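Local coordinates for protein predicted HD superfamily hydrolase (uncultured Thermotogales bacterium, PDB 2PQ7) that probably acts as a metal-dependent hydrolase of the HD superfamily, binding a pair of iron(III) ions within an all-helical fold, at residues 19-24 and 66-71; 87-92 and 104-109. All coordinates share one frame; numbering follows the deposited sequence.

Contact 1: residues 19-24 and 66-71. With FE (Fe (III) ion), chain C; FE (Fe (III) ion), chain B; PO4 (phosphate ion), chain E; PO4 (phosphate ion), chain F.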
loop_
_atom_site.group_PDB
_atom_site.type_symbol
_atom_site.label_atom_id
_atom_site.label_comp_id
_atom_site.label_asym_id
_atom_site.label_seq_id
_atom_site.Cartn_x
_atom_site.Cartn_y
_atom_site.Cartn_z
ATOM N N ASN A 19 20.571 -8.734 -20.451
ATOM C CA ASN A 19 20.307 -10.136 -20.762
ATOM C C ASN A 19 20.963 -11.089 -19.723
ATOM O O ASN A 19 20.325 -11.983 -19.183
ATOM C CB ASN A 19 20.729 -10.465 -22.212
ATOM C CG ASN A 19 20.261 -11.835 -22.647
ATOM O OD1 ASN A 19 21.054 -12.652 -23.131
ATOM N ND2 ASN A 19 18.965 -12.088 -22.501
ATOM N N ILE A 20 22.236 -10.827 -19.450
ATOM C CA ILE A 20 23.087 -11.613 -18.506
ATOM C C ILE A 20 22.481 -11.557 -17.092
ATOM O O ILE A 20 22.350 -12.584 -16.430
ATOM C CB ILE A 20 24.534 -11.142 -18.570
ATOM C CG1 ILE A 20 25.213 -11.577 -19.876
ATOM C CG2 ILE A 20 25.340 -11.676 -17.383
ATOM C CD1 ILE A 20 26.504 -10.823 -20.170
ATOM N N VAL A 21 22.029 -10.378 -16.679
ATOM C CA VAL A 21 21.383 -10.224 -15.411
ATOM C C VAL A 21 20.100 -11.046 -15.345
ATOM O O VAL A 21 19.857 -11.786 -14.411
ATOM C CB VAL A 21 21.167 -8.719 -15.048
ATOM C CG1 VAL A 21 20.337 -8.615 -13.818
ATOM C CG2 VAL A 21 22.512 -7.978 -14.915
ATOM N N ARG A 22 19.277 -10.991 -16.392
ATOM C CA ARG A 22 18.062 -11.802 -16.406
ATOM C C ARG A 22 18.372 -13.296 -16.258
ATOM O O ARG A 22 17.708 -14.008 -15.507
ATOM C CB ARG A 22 17.263 -11.544 -17.699
ATOM C CG ARG A 22 16.674 -10.139 -17.726
ATOM C CD ARG A 22 15.900 -9.812 -19.017
ATOM N NE ARG A 22 14.713 -10.642 -19.156
ATOM N N GLU A 23 19.372 -13.741 -16.995
ATOM C CA GLU A 23 19.821 -15.125 -16.947
ATOM C C GLU A 23 20.332 -15.499 -15.551
ATOM O O GLU A 23 20.045 -16.587 -15.057
ATOM C CB GLU A 23 20.888 -15.356 -18.010
ATOM C CG GLU A 23 20.314 -15.358 -19.424
ATOM C CD GLU A 23 21.329 -15.208 -20.530
ATOM O OE1 GLU A 23 22.507 -14.826 -20.319
ATOM O OE2 GLU A 23 20.889 -15.471 -21.682
ATOM N N ALA A 24 21.084 -14.598 -14.915
ATOM C CA ALA A 24 21.576 -14.885 -13.550
ATOM C C ALA A 24 20.478 -15.110 -12.545
ATOM O O ALA A 24 20.616 -15.881 -11.574
ATOM C CB ALA A 24 22.478 -13.742 -13.091
ATOM N N HIS A 66 25.153 -5.013 -9.510
ATOM C CA HIS A 66 25.545 -5.009 -8.074
ATOM C C HIS A 66 25.098 -6.245 -7.300
ATOM O O HIS A 66 25.807 -6.693 -6.442
ATOM C CB HIS A 66 25.121 -3.737 -7.361
ATOM C CG HIS A 66 23.711 -3.734 -6.875
ATOM N ND1 HIS A 66 22.628 -3.629 -7.709
ATOM C CD2 HIS A 66 23.213 -3.807 -5.616
ATOM C CE1 HIS A 66 21.515 -3.666 -6.989
ATOM N NE2 HIS A 66 21.847 -3.778 -5.705
ATOM N N ASP A 67 23.933 -6.787 -7.625
ATOM C CA ASP A 67 23.418 -7.984 -6.975
ATOM C C ASP A 67 23.409 -9.224 -7.900
ATOM O O ASP A 67 22.677 -10.188 -7.603
ATOM C CB ASP A 67 22.018 -7.704 -6.469
ATOM C CG ASP A 67 22.006 -6.894 -5.173
ATOM O OD1 ASP A 67 22.996 -6.821 -4.389
ATOM O OD2 ASP A 67 20.918 -6.319 -4.869
ATOM N N ILE A 68 24.244 -9.217 -8.956
ATOM C CA ILE A 68 24.215 -10.313 -9.912
ATOM C C ILE A 68 24.662 -11.631 -9.282
ATOM O O ILE A 68 24.231 -12.691 -9.717
ATOM C CB ILE A 68 24.967 -9.986 -11.202
ATOM C CG1 ILE A 68 24.442 -10.878 -12.363
ATOM C CG2 ILE A 68 26.497 -10.101 -11.038
ATOM C CD1 ILE A 68 25.125 -10.657 -13.673
ATOM N N LYS A 69 25.397 -11.555 -8.155
ATOM C CA LYS A 69 25.834 -12.746 -7.476
ATOM C C LYS A 69 24.975 -13.039 -6.242
ATOM O O LYS A 69 25.331 -13.902 -5.408
ATOM C CB LYS A 69 27.323 -12.698 -7.176
ATOM C CG LYS A 69 28.197 -12.849 -8.379
ATOM C CD LYS A 69 28.259 -14.304 -8.830
ATOM C CE LYS A 69 29.113 -14.382 -10.079
ATOM N NZ LYS A 69 29.328 -15.789 -10.474
ATOM N N ARG A 70 23.836 -12.387 -6.134
ATOM C CA ARG A 70 22.912 -12.706 -5.028
ATOM C C ARG A 70 22.409 -14.151 -5.096
ATOM O O ARG A 70 22.377 -14.847 -4.091
ATOM C CB ARG A 70 21.717 -11.745 -4.956
ATOM C CG ARG A 70 21.845 -10.667 -3.972
ATOM C CD ARG A 70 21.595 -11.197 -2.595
ATOM N NE ARG A 70 21.649 -10.142 -1.600
ATOM C CZ ARG A 70 21.579 -10.348 -0.293
ATOM N NH1 ARG A 70 21.461 -11.576 0.183
ATOM N NH2 ARG A 70 21.648 -9.316 0.541
ATOM N N PRO A 71 21.973 -14.576 -6.272
ATOM C CA PRO A 71 21.553 -15.971 -6.346
ATOM C C PRO A 71 22.689 -16.928 -5.968
ATOM O O PRO A 71 22.472 -17.892 -5.234
ATOM C CB PRO A 71 21.161 -16.116 -7.833
ATOM C CG PRO A 71 20.712 -14.747 -8.220
ATOM C CD PRO A 71 21.671 -13.835 -7.513
HETATM FE FE FE C . 20.633 -4.441 -3.955
HETATM FE FE FE B . 23.323 -6.272 -2.491
HETATM P P PO4 E . 20.152 -6.846 -1.698
HETATM O O1 PO4 E . 19.824 -6.951 -0.231
HETATM O O2 PO4 E . 19.269 -7.872 -2.430
HETATM O O3 PO4 E . 21.621 -7.241 -1.867
HETATM O O4 PO4 E . 19.708 -5.476 -2.204
HETATM P P PO4 F . 22.816 -5.569 0.708
HETATM O O1 PO4 F . 22.409 -6.814 1.485
HETATM O O2 PO4 F . 21.596 -4.789 0.261
HETATM O O3 PO4 F . 23.685 -5.922 -0.484
HETATM O O4 PO4 F . 23.623 -4.717 1.657
HETATM O O HOH W 1 22.285 -4.576 -2.709
#
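Ile68 meets Ala24 and its neighbours with an extended side chain: CG1 is anti to the backbone N (chi1 -157°), and chi2 of -179° carries CD1 onward to helix 14-25. There CD1 lies 3.9 Å from Ile20 CG2 and 3.9 Å from Val21 CG2, crossing both side chains obliquely. The Val21 branch used is the one anti to the carbonyl carbon. One turn further on, the methyl of Ala24 points at the loop and packs on the shaft of Ile68, with CB 3.5 Å from CG1. The ring of Pro71 adds a smaller patch, its CG 3.5 Å from Ala24 O. The contact across the two segments is thus almost wholly apolar.

Residues 66-71 include the His-Asp pair that names the HD domain. Asp67 to Arg70 form a type I turn, and Lys69 is the N-cap of helix 70-76. His66 and Asp67 turn to the metals, while Ile68, the second residue of the turn, reaches back to helix 14-25. The carboxylate of Asp67 bridges the two irons, with OD1 on one and OD2 on the other. His66 NE2 binds the same iron as OD2, at 2.2 Å, and ND1 is held by Ala63 O. His37 and Asp132 are the other protein ligands of this iron; His80 and His112 serve the second. A water also bridges the two ions, as does the phosphate of chain E through O3 and O4. The phosphate of chain F binds the second iron through its O3.

The Arg70 chain is bent, and its guanidinium meets both phosphates at its edge, in plane. NE gives a fairly straight bond to O3 of the phosphate of chain E, at 2.9 Å and 158°. NH2 shares that oxygen, itself an iron ligand, and its bond to the phosphate of chain F is weak. Both phosphates probably come from the crystallisation liquor.

Contact 2: residues 87-92 and 104-109; sequences YASGLL and EVSKAI
Ser89 and Ser106 face each other with their hydroxyls, OG to OG at 2.8 Å. In both residues OG is anti to the carbonyl carbon, beside the backbone N. Both serines were modelled in two conformers, and this describes one of them. The OG atoms are at hydrogen-bonding distance, but each hydroxyl has one proton and also a carbonyl one turn back in its own helix: Ala85 O for Ser89, Val102 O for Ser106. Not all three bonds can form together, and which form is not settled. Each hydroxyl thus has a carbonyl of its own helix as a possible acceptor.

Next to them, Ala88 points its methyl at the other helix. Its CB sits 3.7 Å from Ser106 OG and 3.9 Å from Ile109 CD1. At the other end of the contact, Leu92 and Val105 cross at about a right angle. Leu92 CD1 meets Val105 CG1 at 3.9 Å. The apolar side is covered by helix 56-65, through Ile61, Ala62 and Leu65.

The small Ala88 and Ser106 lie where the backbones are closest, consistent with an axis approach of 8.8 Å. The segments run nearly antiparallel, at 162°. This is a helical hairpin of the HD-domain bundle, formed by helices 80-91 and 99-111.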
loop_
_atom_site.group_PDB
_atom_site.type_symbol
_atom_site.label_atom_id
_atom_site.label_comp_id
_atom_site.label_asym_id
_atom_site.label_seq_id
_atom_site.Cartn_x
_atom_site.Cartn_y
_atom_site.Cartn_z
ATOM N N TYR A 87 33.267 -10.537 -10.613
ATOM C CA TYR A 87 32.554 -10.828 -11.857
ATOM C C TYR A 87 32.615 -9.615 -12.765
ATOM O O TYR A 87 32.916 -9.740 -13.971
ATOM C CB TYR A 87 31.099 -11.240 -11.591
ATOM C CG TYR A 87 30.384 -11.506 -12.878
ATOM C CD1 TYR A 87 30.604 -12.665 -13.562
ATOM C CD2 TYR A 87 29.492 -10.590 -13.404
ATOM C CE1 TYR A 87 29.983 -12.906 -14.790
ATOM C CE2 TYR A 87 28.881 -10.799 -14.660
ATOM C CZ TYR A 87 29.116 -11.954 -15.310
ATOM O OH TYR A 87 28.491 -12.148 -16.544
ATOM N N ALA A 88 32.300 -8.434 -12.266
ATOM C CA ALA A 88 32.371 -7.221 -13.096
ATOM C C ALA A 88 33.744 -6.986 -13.667
ATOM O O ALA A 88 33.916 -6.584 -14.802
ATOM C CB ALA A 88 31.896 -6.039 -12.286
ATOM N N SER A 89 34.778 -7.251 -12.881
ATOM C CA SER A 89 36.164 -7.117 -13.371
ATOM C C SER A 89 36.542 -8.079 -14.477
ATOM O O SER A 89 37.496 -7.840 -15.206
ATOM C CB SER A 89 37.153 -7.311 -12.218
ATOM O OG SER A 89 37.022 -6.274 -11.299
ATOM N N GLY A 90 35.867 -9.207 -14.537
ATOM C CA GLY A 90 36.083 -10.128 -15.612
ATOM C C GLY A 90 35.252 -9.828 -16.841
ATOM O O GLY A 90 35.740 -9.859 -17.942
ATOM N N LEU A 91 33.988 -9.493 -16.628
ATOM C CA LEU A 91 33.050 -9.288 -17.738
ATOM C C LEU A 91 33.339 -8.003 -18.510
ATOM O O LEU A 91 33.414 -8.006 -19.728
ATOM C CB LEU A 91 31.613 -9.210 -17.219
ATOM C CG LEU A 91 30.560 -8.770 -18.263
ATOM C CD1 LEU A 91 30.384 -9.926 -19.238
ATOM C CD2 LEU A 91 29.265 -8.452 -17.602
ATOM N N LEU A 92 33.445 -6.886 -17.825
ATOM C CA LEU A 92 33.495 -5.587 -18.427
ATOM C C LEU A 92 34.644 -5.318 -19.416
ATOM O O LEU A 92 34.427 -4.673 -20.460
ATOM C CB LEU A 92 33.352 -4.466 -17.399
ATOM C CG LEU A 92 31.968 -4.441 -16.708
ATOM C CD1 LEU A 92 31.939 -3.357 -15.629
ATOM C CD2 LEU A 92 30.774 -4.295 -17.743
ATOM N N GLU A 104 36.432 1.253 -11.191
ATOM C CA GLU A 104 35.489 2.053 -10.417
ATOM C C GLU A 104 34.181 1.288 -10.215
ATOM O O GLU A 104 33.586 1.297 -9.135
ATOM C CB GLU A 104 35.216 3.454 -11.037
ATOM C CG GLU A 104 34.174 4.255 -10.242
ATOM C CD GLU A 104 34.182 5.747 -10.505
ATOM O OE1 GLU A 104 35.174 6.244 -11.065
ATOM O OE2 GLU A 104 33.201 6.440 -10.113
ATOM N N VAL A 105 33.658 0.720 -11.283
ATOM C CA VAL A 105 32.435 -0.056 -11.176
ATOM C C VAL A 105 32.613 -1.228 -10.223
ATOM O O VAL A 105 31.718 -1.503 -9.382
ATOM C CB VAL A 105 31.922 -0.554 -12.563
ATOM C CG1 VAL A 105 30.768 -1.542 -12.433
ATOM C CG2 VAL A 105 31.513 0.628 -13.406
ATOM N N SER A 106 33.718 -1.950 -10.380
ATOM C CA SER A 106 33.977 -3.099 -9.529
ATOM C C SER A 106 34.069 -2.695 -8.027
ATOM O O SER A 106 33.439 -3.358 -7.197
ATOM C CB SER A 106 35.221 -3.853 -9.999
ATOM O OG SER A 106 35.047 -4.353 -11.323
ATOM N N LYS A 107 34.771 -1.601 -7.715
ATOM C CA LYS A 107 34.947 -1.137 -6.343
ATOM C C LYS A 107 33.581 -0.723 -5.837
ATOM O O LYS A 107 33.235 -0.945 -4.647
ATOM C CB LYS A 107 35.901 0.052 -6.318
ATOM C CG LYS A 107 36.201 0.543 -4.889
ATOM C CD LYS A 107 37.256 1.729 -4.871
ATOM N N ALA A 108 32.755 -0.093 -6.655
ATOM C CA ALA A 108 31.437 0.310 -6.201
ATOM C C ALA A 108 30.621 -0.881 -5.772
ATOM O O ALA A 108 29.920 -0.865 -4.762
ATOM C CB ALA A 108 30.710 1.084 -7.305
ATOM N N ILE A 109 30.669 -1.950 -6.532
ATOM C CA ILE A 109 29.913 -3.136 -6.189
ATOM C C ILE A 109 30.480 -3.755 -4.928
ATOM O O ILE A 109 29.770 -4.220 -4.039
ATOM C CB ILE A 109 29.953 -4.145 -7.354
ATOM C CG1 ILE A 109 29.215 -3.542 -8.579
ATOM C CG2 ILE A 109 29.378 -5.540 -6.939
ATOM C CD1 ILE A 109 29.399 -4.343 -9.875
#

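How the contacts relate
The two contacts lie side by side, with centres about 13 Å apart, and follow each other along the chain. Tyr87, which lies in segment 87-92 but does not touch 104-109, packs on contact 1. Its OH lies 3.3 Å from Ile20 CG2, and its CD2 is 3.8 Å from Ile68 CG2. A second junction is Ile109 CG2, 3.8 Å from His66 O. Contact 1 holds iron ligands directly. Contact 2 stands behind them: the Ile109 side chain is about 4 Å from those of His66 and His112, and about 8 Å from a bound iron. Helix 80-91 begins with the iron ligand His80, and His112 follows helix 99-111, so both hairpin helices connect to the site.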